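Local coordinates for nucleosome assembly protein 1, putative (Plasmodium falciparum, PDB 3FS3) that probably binds histones and chromatin as a nucleosome assembly chaperone of the NAP family, at residues Ile200-Tyr203 / Ile208-Lys211; Leu137-Asp142 / Asn167-Asn172; Phe238-Ser243 / Tyr271-Thr276; Ile106-Pro109 / Phe114-Arg117; Asn123-Val128 / Leu275-Arg280. All blocks are in the same frame, centred on the assembly; numbering follows the deposited sequence.

Contact 1 (Ile200-Tyr203 / Ile208-Lys211); sequences IDWY and ILKK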
# COMPACT_ATOMS: atom_id res chain seq x y z
N ILE A 200 30.98 -5.54 -1.02
CA ILE A 200 31.43 -6.63 -0.17
C ILE A 200 32.90 -6.94 -0.40
O ILE A 200 33.32 -7.17 -1.53
CB ILE A 200 30.61 -7.91 -0.45
CG1 ILE A 200 29.12 -7.61 -0.26
CG2 ILE A 200 31.06 -9.05 0.47
CD1 ILE A 200 28.20 -8.78 -0.60
N ASP A 201 33.69 -6.95 0.67
CA ASP A 201 35.11 -7.25 0.53
C ASP A 201 35.37 -8.73 0.70
O ASP A 201 35.87 -9.17 1.73
CB ASP A 201 35.92 -6.44 1.54
CG ASP A 201 35.82 -4.95 1.29
OD1 ASP A 201 36.04 -4.55 0.13
OD2 ASP A 201 35.52 -4.19 2.23
N TRP A 202 35.03 -9.50 -0.33
CA TRP A 202 35.20 -10.95 -0.30
C TRP A 202 36.65 -11.41 -0.13
O TRP A 202 37.57 -10.85 -0.73
CB TRP A 202 34.65 -11.60 -1.58
CG TRP A 202 33.19 -11.38 -1.84
CD1 TRP A 202 32.64 -10.45 -2.67
CD2 TRP A 202 32.10 -12.14 -1.31
NE1 TRP A 202 31.27 -10.58 -2.69
CE2 TRP A 202 30.91 -11.62 -1.87
CE3 TRP A 202 32.01 -13.22 -0.42
CZ2 TRP A 202 29.64 -12.13 -1.56
CZ3 TRP A 202 30.75 -13.74 -0.11
CH2 TRP A 202 29.58 -13.19 -0.69
N TYR A 203 36.85 -12.45 0.67
CA TYR A 203 38.19 -12.99 0.84
C TYR A 203 38.48 -13.93 -0.33
O TYR A 203 37.56 -14.33 -1.06
CB TYR A 203 38.31 -13.77 2.16
CG TYR A 203 38.36 -12.89 3.38
CD1 TYR A 203 39.33 -11.90 3.53
CD2 TYR A 203 37.46 -13.09 4.44
CE1 TYR A 203 39.42 -11.14 4.70
CE2 TYR A 203 37.55 -12.35 5.60
CZ TYR A 203 38.53 -11.38 5.74
OH TYR A 203 38.62 -10.69 6.93
N ILE A 208 31.04 -16.13 -3.62
CA ILE A 208 30.03 -17.06 -4.13
C ILE A 208 29.35 -16.53 -5.38
O ILE A 208 28.76 -17.30 -6.14
CB ILE A 208 28.94 -17.32 -3.08
CG1 ILE A 208 28.32 -16.00 -2.64
CG2 ILE A 208 29.52 -18.08 -1.91
CD1 ILE A 208 27.21 -16.15 -1.64
N LEU A 209 29.42 -15.22 -5.60
CA LEU A 209 28.79 -14.63 -6.77
C LEU A 209 29.52 -15.10 -8.03
O LEU A 209 29.08 -14.85 -9.15
CB LEU A 209 28.83 -13.10 -6.69
CG LEU A 209 28.11 -12.43 -5.52
CD1 LEU A 209 28.24 -10.93 -5.64
CD2 LEU A 209 26.64 -12.84 -5.51
N LYS A 210 30.65 -15.77 -7.82
CA LYS A 210 31.47 -16.30 -8.91
C LYS A 210 31.74 -17.79 -8.73
O LYS A 210 31.78 -18.29 -7.60
CB LYS A 210 32.81 -15.56 -8.97
CG LYS A 210 32.83 -14.33 -9.86
CD LYS A 210 31.78 -13.30 -9.45
CE LYS A 210 31.74 -12.15 -10.44
NZ LYS A 210 30.67 -11.17 -10.11
N LYS A 211 31.91 -18.50 -9.85
CA LYS A 211 32.20 -19.93 -9.82
C LYS A 211 32.34 -20.49 -11.24
O LYS A 211 32.96 -19.87 -12.11
CB LYS A 211 31.11 -20.71 -9.08
CG LYS A 211 29.92 -21.11 -9.94
CD LYS A 211 29.25 -22.35 -9.37
CE LYS A 211 30.21 -23.54 -9.36
NZ LYS A 211 29.67 -24.72 -8.64

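Contact 2 (Leu137-Asp142 / Asn167-Asn172); sequences LVYLND and NPFFSN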
# COMPACT_ATOMS: atom_id res chain seq x y z
N LEU A 137 25.16 -16.82 5.87
CA LEU A 137 24.10 -16.24 6.68
C LEU A 137 24.09 -16.68 8.15
O LEU A 137 23.51 -16.00 9.00
CB LEU A 137 22.74 -16.54 6.01
CG LEU A 137 22.53 -15.85 4.66
CD1 LEU A 137 21.27 -16.42 3.99
CD2 LEU A 137 22.39 -14.32 4.85
N VAL A 138 24.74 -17.79 8.46
CA VAL A 138 24.81 -18.25 9.84
C VAL A 138 25.67 -17.30 10.68
O VAL A 138 25.66 -17.37 11.91
CB VAL A 138 25.41 -19.68 9.94
CG1 VAL A 138 24.49 -20.69 9.22
CG2 VAL A 138 26.81 -19.71 9.35
N TYR A 139 26.42 -16.42 10.02
CA TYR A 139 27.27 -15.46 10.73
C TYR A 139 26.49 -14.16 10.99
O TYR A 139 27.01 -13.24 11.62
CB TYR A 139 28.51 -15.14 9.89
CG TYR A 139 29.53 -16.26 9.91
CD1 TYR A 139 30.48 -16.34 10.92
CD2 TYR A 139 29.51 -17.27 8.94
CE1 TYR A 139 31.39 -17.39 10.98
CE2 TYR A 139 30.41 -18.34 8.99
CZ TYR A 139 31.35 -18.39 10.02
OH TYR A 139 32.22 -19.46 10.13
N LEU A 140 25.25 -14.11 10.52
CA LEU A 140 24.42 -12.92 10.70
C LEU A 140 24.11 -12.70 12.19
O LEU A 140 23.63 -13.60 12.88
CB LEU A 140 23.14 -13.10 9.85
CG LEU A 140 22.44 -11.88 9.26
CD1 LEU A 140 23.45 -10.90 8.70
CD2 LEU A 140 21.45 -12.32 8.19
N ASN A 141 24.43 -11.50 12.69
CA ASN A 141 24.19 -11.15 14.10
C ASN A 141 22.94 -10.31 14.25
O ASN A 141 22.25 -10.38 15.27
CB ASN A 141 25.35 -10.35 14.70
CG ASN A 141 26.41 -11.24 15.33
OD1 ASN A 141 26.20 -12.43 15.56
ND2 ASN A 141 27.56 -10.64 15.63
N ASP A 142 22.64 -9.49 13.25
CA ASP A 142 21.48 -8.63 13.37
C ASP A 142 21.14 -7.94 12.06
O ASP A 142 22.00 -7.70 11.21
CB ASP A 142 21.77 -7.59 14.45
CG ASP A 142 20.53 -6.81 14.88
OD1 ASP A 142 19.42 -7.37 14.85
OD2 ASP A 142 20.69 -5.63 15.27
N ASN A 167 33.97 -13.42 10.05
CA ASN A 167 33.69 -14.60 9.25
C ASN A 167 34.75 -14.79 8.17
O ASN A 167 35.45 -13.86 7.81
CB ASN A 167 32.29 -14.44 8.65
CG ASN A 167 32.26 -13.39 7.57
OD1 ASN A 167 32.72 -13.63 6.45
ND2 ASN A 167 31.73 -12.21 7.89
N PRO A 168 34.87 -16.01 7.63
CA PRO A 168 35.85 -16.33 6.59
C PRO A 168 35.46 -15.97 5.16
O PRO A 168 36.18 -16.31 4.21
CB PRO A 168 36.06 -17.83 6.78
CG PRO A 168 34.67 -18.30 7.14
CD PRO A 168 34.19 -17.23 8.11
N PHE A 169 34.35 -15.28 4.99
CA PHE A 169 33.87 -14.93 3.66
C PHE A 169 34.20 -13.50 3.23
O PHE A 169 34.65 -13.28 2.11
CB PHE A 169 32.37 -15.18 3.58
CG PHE A 169 32.02 -16.62 3.78
CD1 PHE A 169 32.19 -17.54 2.75
CD2 PHE A 169 31.56 -17.07 5.01
CE1 PHE A 169 31.92 -18.90 2.94
CE2 PHE A 169 31.28 -18.42 5.22
CZ PHE A 169 31.47 -19.34 4.17
N PHE A 170 33.95 -12.54 4.11
CA PHE A 170 34.27 -11.15 3.81
C PHE A 170 34.63 -10.43 5.09
O PHE A 170 34.26 -10.88 6.18
CB PHE A 170 33.10 -10.45 3.09
CG PHE A 170 31.78 -10.55 3.80
CD1 PHE A 170 31.56 -9.87 4.99
CD2 PHE A 170 30.73 -11.30 3.25
CE1 PHE A 170 30.32 -9.93 5.63
CE2 PHE A 170 29.49 -11.37 3.88
CZ PHE A 170 29.29 -10.68 5.07
N SER A 171 35.36 -9.33 4.98
CA SER A 171 35.80 -8.58 6.15
C SER A 171 34.78 -7.60 6.72
O SER A 171 34.85 -7.25 7.89
CB SER A 171 37.10 -7.83 5.83
OG SER A 171 36.91 -6.96 4.72
N ASN A 172 33.85 -7.15 5.88
CA ASN A 172 32.82 -6.19 6.30
C ASN A 172 32.13 -6.64 7.58
O ASN A 172 31.67 -7.78 7.67
CB ASN A 172 31.75 -6.02 5.22
CG ASN A 172 32.34 -5.82 3.84
OD1 ASN A 172 32.84 -6.76 3.23
ND2 ASN A 172 32.29 -4.59 3.35

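Contact 3 (Phe238-Ser243 / Tyr271-Thr276); sequences FHFFTS and YEVALT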
# COMPACT_ATOMS: atom_id res chain seq x y z
N PHE A 238 23.28 -12.62 -1.90
CA PHE A 238 24.15 -11.46 -1.83
C PHE A 238 24.15 -10.53 -3.04
O PHE A 238 24.82 -9.49 -3.04
CB PHE A 238 25.54 -11.94 -1.42
CG PHE A 238 25.58 -12.48 -0.01
CD1 PHE A 238 25.80 -11.64 1.07
CD2 PHE A 238 25.30 -13.83 0.23
CE1 PHE A 238 25.73 -12.12 2.39
CE2 PHE A 238 25.23 -14.33 1.53
CZ PHE A 238 25.45 -13.47 2.62
N HIS A 239 23.38 -10.90 -4.06
CA HIS A 239 23.25 -10.06 -5.24
C HIS A 239 22.37 -8.89 -4.82
O HIS A 239 22.24 -7.91 -5.54
CB HIS A 239 22.60 -10.84 -6.38
CG HIS A 239 23.58 -11.59 -7.24
ND1 HIS A 239 23.39 -12.90 -7.61
CD2 HIS A 239 24.75 -11.20 -7.79
CE1 HIS A 239 24.41 -13.29 -8.36
NE2 HIS A 239 25.24 -12.28 -8.48
N PHE A 240 21.77 -9.03 -3.64
CA PHE A 240 20.91 -8.00 -3.06
C PHE A 240 21.73 -6.73 -2.85
O PHE A 240 21.23 -5.62 -2.98
CB PHE A 240 20.38 -8.49 -1.71
CG PHE A 240 19.55 -7.46 -0.96
CD1 PHE A 240 18.21 -7.28 -1.26
CD2 PHE A 240 20.13 -6.69 0.05
CE1 PHE A 240 17.43 -6.35 -0.56
CE2 PHE A 240 19.36 -5.75 0.76
CZ PHE A 240 18.01 -5.58 0.45
N PHE A 241 23.00 -6.90 -2.53
CA PHE A 241 23.86 -5.75 -2.29
C PHE A 241 24.47 -5.24 -3.59
O PHE A 241 25.69 -5.16 -3.74
CB PHE A 241 24.93 -6.13 -1.26
CG PHE A 241 24.34 -6.56 0.06
CD1 PHE A 241 23.92 -5.62 0.99
CD2 PHE A 241 24.18 -7.91 0.36
CE1 PHE A 241 23.34 -6.00 2.19
CE2 PHE A 241 23.60 -8.31 1.55
CZ PHE A 241 23.18 -7.35 2.47
N THR A 242 23.59 -4.90 -4.52
CA THR A 242 23.97 -4.39 -5.83
C THR A 242 23.26 -3.05 -6.00
O THR A 242 22.05 -2.95 -5.81
CB THR A 242 23.53 -5.35 -6.97
OG1 THR A 242 24.31 -6.55 -6.91
CG2 THR A 242 23.71 -4.70 -8.32
N SER A 243 24.02 -2.01 -6.35
CA SER A 243 23.46 -0.67 -6.53
C SER A 243 22.74 -0.53 -7.87
O SER A 243 23.20 -1.02 -8.90
CB SER A 243 24.57 0.38 -6.45
OG SER A 243 25.21 0.36 -5.19
N TYR A 271 13.26 -4.68 -4.48
CA TYR A 271 12.52 -3.82 -3.57
C TYR A 271 11.52 -4.65 -2.78
O TYR A 271 11.23 -4.35 -1.62
CB TYR A 271 11.77 -2.75 -4.35
CG TYR A 271 11.09 -1.74 -3.47
CD1 TYR A 271 11.84 -0.84 -2.71
CD2 TYR A 271 9.70 -1.70 -3.36
CE1 TYR A 271 11.22 0.08 -1.86
CE2 TYR A 271 9.07 -0.79 -2.51
CZ TYR A 271 9.83 0.09 -1.77
OH TYR A 271 9.22 0.99 -0.92
N GLU A 272 11.00 -5.71 -3.40
CA GLU A 272 10.03 -6.57 -2.73
C GLU A 272 10.72 -7.27 -1.57
O GLU A 272 10.16 -7.40 -0.48
CB GLU A 272 9.48 -7.61 -3.71
CG GLU A 272 8.13 -8.18 -3.31
CD GLU A 272 7.70 -9.34 -4.18
OE1 GLU A 272 7.88 -9.27 -5.41
OE2 GLU A 272 7.18 -10.34 -3.63
N VAL A 273 11.94 -7.73 -1.80
CA VAL A 273 12.71 -8.40 -0.76
C VAL A 273 13.00 -7.44 0.38
O VAL A 273 12.79 -7.76 1.55
CB VAL A 273 14.04 -8.94 -1.31
CG1 VAL A 273 14.90 -9.46 -0.16
CG2 VAL A 273 13.78 -10.04 -2.32
N ALA A 274 13.48 -6.25 0.03
CA ALA A 274 13.82 -5.23 1.02
C ALA A 274 12.64 -4.87 1.88
O ALA A 274 12.76 -4.71 3.10
CB ALA A 274 14.33 -3.99 0.32
N LEU A 275 11.48 -4.75 1.24
CA LEU A 275 10.25 -4.40 1.93
C LEU A 275 9.85 -5.49 2.92
O LEU A 275 9.38 -5.21 4.01
CB LEU A 275 9.14 -4.18 0.91
CG LEU A 275 7.99 -3.28 1.37
CD1 LEU A 275 8.50 -1.85 1.52
CD2 LEU A 275 6.87 -3.32 0.34
N THR A 276 10.04 -6.74 2.52
CA THR A 276 9.69 -7.87 3.36
C THR A 276 10.59 -7.92 4.59
O THR A 276 10.13 -8.21 5.70
CB THR A 276 9.81 -9.20 2.60
OG1 THR A 276 8.95 -9.17 1.46
CG2 THR A 276 9.43 -10.37 3.48

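Contact 4 (Ile106-Pro109 / Phe114-Arg117); sequences IGTP and FWLR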
# COMPACT_ATOMS: atom_id res chain seq x y z
N ILE A 106 30.72 -16.37 15.49
CA ILE A 106 29.53 -16.98 14.92
C ILE A 106 28.33 -16.06 15.11
O ILE A 106 28.27 -15.30 16.08
CB ILE A 106 29.25 -18.38 15.53
CG1 ILE A 106 28.23 -19.12 14.67
CG2 ILE A 106 28.78 -18.26 16.96
CD1 ILE A 106 28.71 -19.42 13.24
N GLY A 107 27.39 -16.10 14.17
CA GLY A 107 26.22 -15.24 14.26
C GLY A 107 25.30 -15.65 15.39
O GLY A 107 25.14 -16.84 15.64
N THR A 108 24.72 -14.68 16.09
CA THR A 108 23.79 -14.95 17.19
C THR A 108 24.16 -16.23 17.95
O THR A 108 23.40 -17.19 17.96
CB THR A 108 22.35 -15.08 16.64
OG1 THR A 108 22.27 -16.20 15.75
CG2 THR A 108 21.95 -13.83 15.87
N PRO A 109 25.32 -16.24 18.62
CA PRO A 109 25.75 -17.43 19.37
C PRO A 109 24.81 -17.94 20.45
O PRO A 109 24.85 -19.13 20.78
CB PRO A 109 27.12 -17.01 19.93
CG PRO A 109 26.96 -15.52 20.11
CD PRO A 109 26.24 -15.11 18.85
N PHE A 114 19.74 -18.07 14.01
CA PHE A 114 18.50 -17.33 14.17
C PHE A 114 17.97 -16.61 12.95
O PHE A 114 16.84 -16.82 12.54
CB PHE A 114 18.61 -16.30 15.30
CG PHE A 114 17.36 -15.48 15.48
CD1 PHE A 114 16.24 -16.03 16.10
CD2 PHE A 114 17.29 -14.19 14.98
CE1 PHE A 114 15.06 -15.30 16.22
CE2 PHE A 114 16.12 -13.45 15.09
CZ PHE A 114 14.99 -14.01 15.71
N TRP A 115 18.78 -15.72 12.37
CA TRP A 115 18.32 -14.96 11.21
C TRP A 115 18.17 -15.81 9.95
O TRP A 115 17.23 -15.62 9.18
CB TRP A 115 19.24 -13.76 10.95
CG TRP A 115 19.25 -12.78 12.07
CD1 TRP A 115 20.22 -12.63 13.02
CD2 TRP A 115 18.21 -11.85 12.40
NE1 TRP A 115 19.85 -11.66 13.92
CE2 TRP A 115 18.63 -11.17 13.57
CE3 TRP A 115 16.98 -11.52 11.83
CZ2 TRP A 115 17.85 -10.17 14.17
CZ3 TRP A 115 16.21 -10.54 12.42
CH2 TRP A 115 16.65 -9.87 13.59
N LEU A 116 19.10 -16.74 9.73
CA LEU A 116 18.99 -17.59 8.56
C LEU A 116 17.64 -18.29 8.57
O LEU A 116 16.94 -18.30 7.56
CB LEU A 116 20.09 -18.65 8.52
CG LEU A 116 19.83 -19.73 7.45
CD1 LEU A 116 19.68 -19.07 6.08
CD2 LEU A 116 20.98 -20.74 7.43
N ARG A 117 17.28 -18.86 9.72
CA ARG A 117 16.02 -19.58 9.81
C ARG A 117 14.81 -18.67 9.70
O ARG A 117 13.82 -19.03 9.07
CB ARG A 117 15.97 -20.41 11.10
CG ARG A 117 16.93 -21.58 11.03
CD ARG A 117 16.86 -22.49 12.24
NE ARG A 117 17.93 -23.49 12.20
CZ ARG A 117 18.28 -24.26 13.22
NH1 ARG A 117 17.65 -24.15 14.38
NH2 ARG A 117 19.27 -25.13 13.08
O HOH W 1 21.96 -15.75 13.20

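Contact 5 (Asn123-Val128 / Leu275-Arg280); sequences NTVSHV and LTIKER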
# COMPACT_ATOMS: atom_id res chain seq x y z
N ASN A 123 8.46 -16.94 2.78
CA ASN A 123 8.38 -17.28 1.36
C ASN A 123 9.15 -16.37 0.41
O ASN A 123 10.04 -16.83 -0.30
CB ASN A 123 6.92 -17.33 0.91
CG ASN A 123 6.06 -18.22 1.79
OD1 ASN A 123 6.50 -19.30 2.20
ND2 ASN A 123 4.84 -17.79 2.07
N THR A 124 8.80 -15.09 0.41
CA THR A 124 9.43 -14.10 -0.46
C THR A 124 10.96 -14.10 -0.37
O THR A 124 11.65 -14.18 -1.39
CB THR A 124 8.92 -12.67 -0.14
OG1 THR A 124 7.50 -12.64 -0.26
CG2 THR A 124 9.51 -11.67 -1.11
N VAL A 125 11.49 -14.00 0.85
CA VAL A 125 12.94 -13.97 1.05
C VAL A 125 13.59 -15.32 0.82
O VAL A 125 14.72 -15.40 0.33
CB VAL A 125 13.30 -13.52 2.48
CG1 VAL A 125 14.82 -13.58 2.68
CG2 VAL A 125 12.77 -12.11 2.73
N SER A 126 12.89 -16.39 1.16
CA SER A 126 13.43 -17.73 0.99
C SER A 126 13.76 -18.01 -0.48
O SER A 126 14.66 -18.80 -0.77
CB SER A 126 12.44 -18.78 1.49
OG SER A 126 13.02 -20.07 1.45
N HIS A 127 13.04 -17.36 -1.39
CA HIS A 127 13.27 -17.57 -2.82
C HIS A 127 14.60 -17.06 -3.34
O HIS A 127 15.08 -17.53 -4.37
CB HIS A 127 12.12 -16.95 -3.63
CG HIS A 127 10.81 -17.63 -3.43
ND1 HIS A 127 9.62 -17.10 -3.87
CD2 HIS A 127 10.50 -18.81 -2.82
CE1 HIS A 127 8.63 -17.91 -3.54
NE2 HIS A 127 9.13 -18.95 -2.90
N VAL A 128 15.20 -16.09 -2.65
CA VAL A 128 16.49 -15.57 -3.10
C VAL A 128 17.67 -16.10 -2.28
O VAL A 128 18.80 -15.64 -2.46
CB VAL A 128 16.50 -14.02 -3.10
CG1 VAL A 128 15.54 -13.52 -4.17
CG2 VAL A 128 16.09 -13.48 -1.73
N LEU A 275 11.48 -4.75 1.24
CA LEU A 275 10.25 -4.40 1.93
C LEU A 275 9.85 -5.49 2.92
O LEU A 275 9.38 -5.21 4.01
CB LEU A 275 9.14 -4.18 0.91
CG LEU A 275 7.99 -3.28 1.37
CD1 LEU A 275 8.50 -1.85 1.52
CD2 LEU A 275 6.87 -3.32 0.34
N THR A 276 10.04 -6.74 2.52
CA THR A 276 9.69 -7.87 3.36
C THR A 276 10.59 -7.92 4.59
O THR A 276 10.13 -8.21 5.70
CB THR A 276 9.81 -9.20 2.60
OG1 THR A 276 8.95 -9.17 1.46
CG2 THR A 276 9.43 -10.37 3.48
N ILE A 277 11.88 -7.64 4.40
CA ILE A 277 12.81 -7.66 5.51
C ILE A 277 12.46 -6.53 6.47
O ILE A 277 12.40 -6.72 7.68
CB ILE A 277 14.27 -7.48 5.02
CG1 ILE A 277 14.72 -8.75 4.29
CG2 ILE A 277 15.19 -7.16 6.21
CD1 ILE A 277 16.13 -8.69 3.74
N LYS A 278 12.22 -5.36 5.90
CA LYS A 278 11.88 -4.17 6.66
C LYS A 278 10.56 -4.27 7.44
O LYS A 278 10.52 -3.97 8.62
CB LYS A 278 11.82 -2.97 5.71
CG LYS A 278 11.17 -1.72 6.28
CD LYS A 278 11.32 -0.56 5.30
CE LYS A 278 10.71 0.73 5.83
NZ LYS A 278 9.22 0.67 5.88
N GLU A 279 9.51 -4.69 6.76
CA GLU A 279 8.20 -4.76 7.40
C GLU A 279 7.80 -6.09 8.02
O GLU A 279 6.90 -6.14 8.85
CB GLU A 279 7.12 -4.34 6.40
CG GLU A 279 7.43 -3.06 5.66
CD GLU A 279 6.27 -2.59 4.82
OE1 GLU A 279 5.81 -3.35 3.95
OE2 GLU A 279 5.81 -1.44 5.04
N ARG A 280 8.46 -7.16 7.61
CA ARG A 280 8.12 -8.49 8.11
C ARG A 280 9.16 -9.17 8.98
O ARG A 280 8.88 -9.50 10.13
CB ARG A 280 7.75 -9.39 6.93
CG ARG A 280 6.28 -9.29 6.51
CD ARG A 280 5.40 -9.88 7.62
NE ARG A 280 4.03 -10.10 7.20
CZ ARG A 280 3.15 -10.84 7.87
NH1 ARG A 280 3.52 -11.43 9.01
NH2 ARG A 280 1.92 -11.01 7.42

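Contact 1 (Ile200-Tyr203 / Ile208-Lys211)
Trp202 meets Ile208 with the benzo end of its indole and Leu209 along the NE1/CZ2 side. The benzo carbon CH2 of Trp202 lies 3.6 Å from CG1 of Ile208, and CD1 of the same isoleucine follows at 3.9 Å from CH2. The two side chains cross at about a right angle. CG1 of Ile208 sits between its own backbone N and carbonyl carbon (chi1 56°), which turns the ethyl arm to the tryptophan. Leu209 comes in obliquely, with its CD1 4.2 Å from Trp202 NE1. The indole is lined on both faces: the backbone N of Ile208 stands above the rim of one, and CG2 of Ile200 lies 3.4 Å above the plane of the other.

Further out, Ile136 of helix 131-137 touches both Trp202 and Ile208. Segment 200-203, with an inverse gamma turn at Asp201, is tied by backbone hydrogen bonds that pair Asp201 with Ser171 and Tyr203 with Phe169, and Asn207 OD1 accepts from Leu209 N. Both segments belong to the long connection between strand 192-197 and helix 260-289. Between them the contact rests on apolar packing, while the polar bonds that position them run to residues outside.

Contact 2 (Leu137-Asp142 / Asn167-Asn172)
The phenol ring of Tyr139 carries CB of Asn167 over one face. This methylene stands 3.7 Å from the ring centroid and 21° off the normal, a CH-pi contact displaced toward the CG-CD1 side. Farther along the ring, Pro168 approaches obliquely, its CD 3.6 Å from Tyr139 CZ and equally near the hydroxyl oxygen. Phe169 offers an edge instead: CE2 of Tyr139 lies near the plane of the phenylalanine ring, 3.9 Å from Phe169 CE2, and the two side chains run at about a right angle.

Asn167 can present its CB to the ring because its amide is turned back into its own loop. CG occupies the position between backbone N and carbonyl carbon (chi1 71°), leaving CB against the tyrosine while OD1 takes two backbone N-H groups. Phe169 N reaches OD1 of Asn167 at 2.7 Å in the carbonyl plane, making an Asx turn; Phe170 N donates to the same OD1 at 2.9 Å along a straighter path (166°). ND2 of Asn167 donates a hydrogen bond to Ala165 O, so both ends of the amide are engaged and its rotation is fixed.

Tyr139 itself stands in a type I turn, Leu137 to Leu140, closed by Leu140 N on Leu137 O at 3.0 Å. This turn joins helix 131-137 to the edge strand 140-147, and the partner loop links strands 158-164 and 174-181 of the same antiparallel sheet. Phe169 also packs on Glu135 and Ile136 of helix 131-137, while Leu137 and Val138 rest on Leu116 of helix 114-120.

Contact 3 (Phe238-Ser243 / Tyr271-Thr276)
Phe240 meets Val273 and Ala274 of helix 260-289. Before it in the chain, Phe238 packs on Ile136 and Leu137 of helix 131-137 while its carbonyl accepts from Phe241 N at 3.2 Å, and the carbonyl oxygen of His239 takes the hydroxyl of Thr242, OG1, 2.8 Å away, bracing the turn. A chi1 of 176° swings the Phe240 ring out to the helix, where CE1 lies 4.0 Å from CB of Ala274, the methyl carbon sitting at the ring edge near its plane. CE1 is equally distant from CG1 of Val273, which approaches obliquely as the two side chains slide past each other in opposite directions.

The chain at Phe238 to Phe240 is in 3-10 conformation and gives way to loop; here the connection from the antiparallel sheet packs against helix 260-289. Lys177 of strand 174-181 makes a cation-pi contact with Phe240 and also donates to its carbonyl oxygen. Phe241, the centre of an inverse gamma turn, lies under Phe240: CD2 of Phe240 stands 3.8 Å above its ring plane, over the centre, and Phe162 meets it edge-to-face. On the helix, Thr276 OG1 and N reach Glu272 O from opposite faces of its plane.

Contact 4 (Ile106-Pro109 / Phe114-Arg117)
Thr108 OG1 is held by the carbonyl of Leu111 and by a water 2.6 Å from OG1. The same water accepts from Trp115 N at 3.3 Å, so OG1 ties the loop to itself as well as, through the water, to the first turn of the helix. It also lies 3.6 Å from the backbone N of Phe114, without a hydrogen bond, and 3.7 Å from CB of that residue. OG1 occupies the position between backbone N and carbonyl carbon (chi1 63°), and this sends the methyl CG2 the other way, toward the indole. CG2 of Thr108 comes obliquely to the pyrrole ring of Trp115, 3.5 Å from CD1 and 3.6 Å from NE1.

The loop after the long helix 49-99 leads here into helix 114-120, and Leu98 of the long helix touches Thr108, Phe114 and Trp115 alike. Within the helix, CD2 of Phe114 stands 3.5 Å above the plane of the Trp115 ring, over its centre. Phe114 is also near the dimer interface, where it packs on Leu58 of the second subunit. Trp115 NE1 makes a weak hydrogen bond to Asn141 O, and Asn141 OD1 accepts from Thr108 N.

Contact 5 (Asn123-Val128 / Leu275-Arg280)
This is a helix-to-helix packing contact in which the short helix 123-126 lies against the long helix 260-289, the last one modelled in the NAP fold, joining parts of the chain nearly 150 residues apart. It is made largely by methyl and methylene groups of Thr124, Val125, Thr276 and Ile277, with the hydroxyl oxygen of Thr276 also touched. The nearest CA atoms are those of Val125 and Thr276, 7.3 Å apart.

Val125 and Thr276 carry most of the contact. CG2 of Val125 lies anti to the carbonyl carbon and beside the backbone N, and this branch faces the long helix: CG2 of Val125 is 3.8 Å from CG2 of Thr276 and 4.2 Å from CG1 of Ile277. The valine and Thr276 pass each other in opposite directions. Ile277 reaches over with its CG1 arm (chi1 -71°) and continues inward to Ile143 of strand 140-147 and Phe162 of strand 158-164, which puts the contact between the short helix and the sheet side of the long one.

Nearer the surface, Thr124 crosses Thr276 obliquely. Its hydroxyl is not bonded to that of Thr276, which is already committed to Glu272 O within its own helix. Asn122 OD1 accepts from Val125 N at the start of the short helix, and Asn122 also touches Thr276. The long helix has a wider pi-type turn at 277-280, beginning at the contacting Ile277. What Thr124 brings to the pair is its methyl, CG2, 3.6 Å from OG1 of Thr276.

Overall arrangement
All five contacts belong to the NAP fold and are built on and beside the four-stranded antiparallel sheet. Along the chain contact 4 comes first, then contact 2, contact 1 and contact 3, while contact 5 spans from helix 123-126 to helix 260-289 and so encloses contacts 2 and 1. Contacts 3 and 5 share Leu275 and Thr276 on that helix, with centres about 9 Å apart. Contacts 2 and 4 have centres about 10 Å apart and meet at Asn141; those of contacts 1 and 2 are about 13 Å apart, joined by backbone bonds. Phe238 connects these two loop contacts with the packing on helix 260-289, and the set joins loops, sheet and helices into one globular domain.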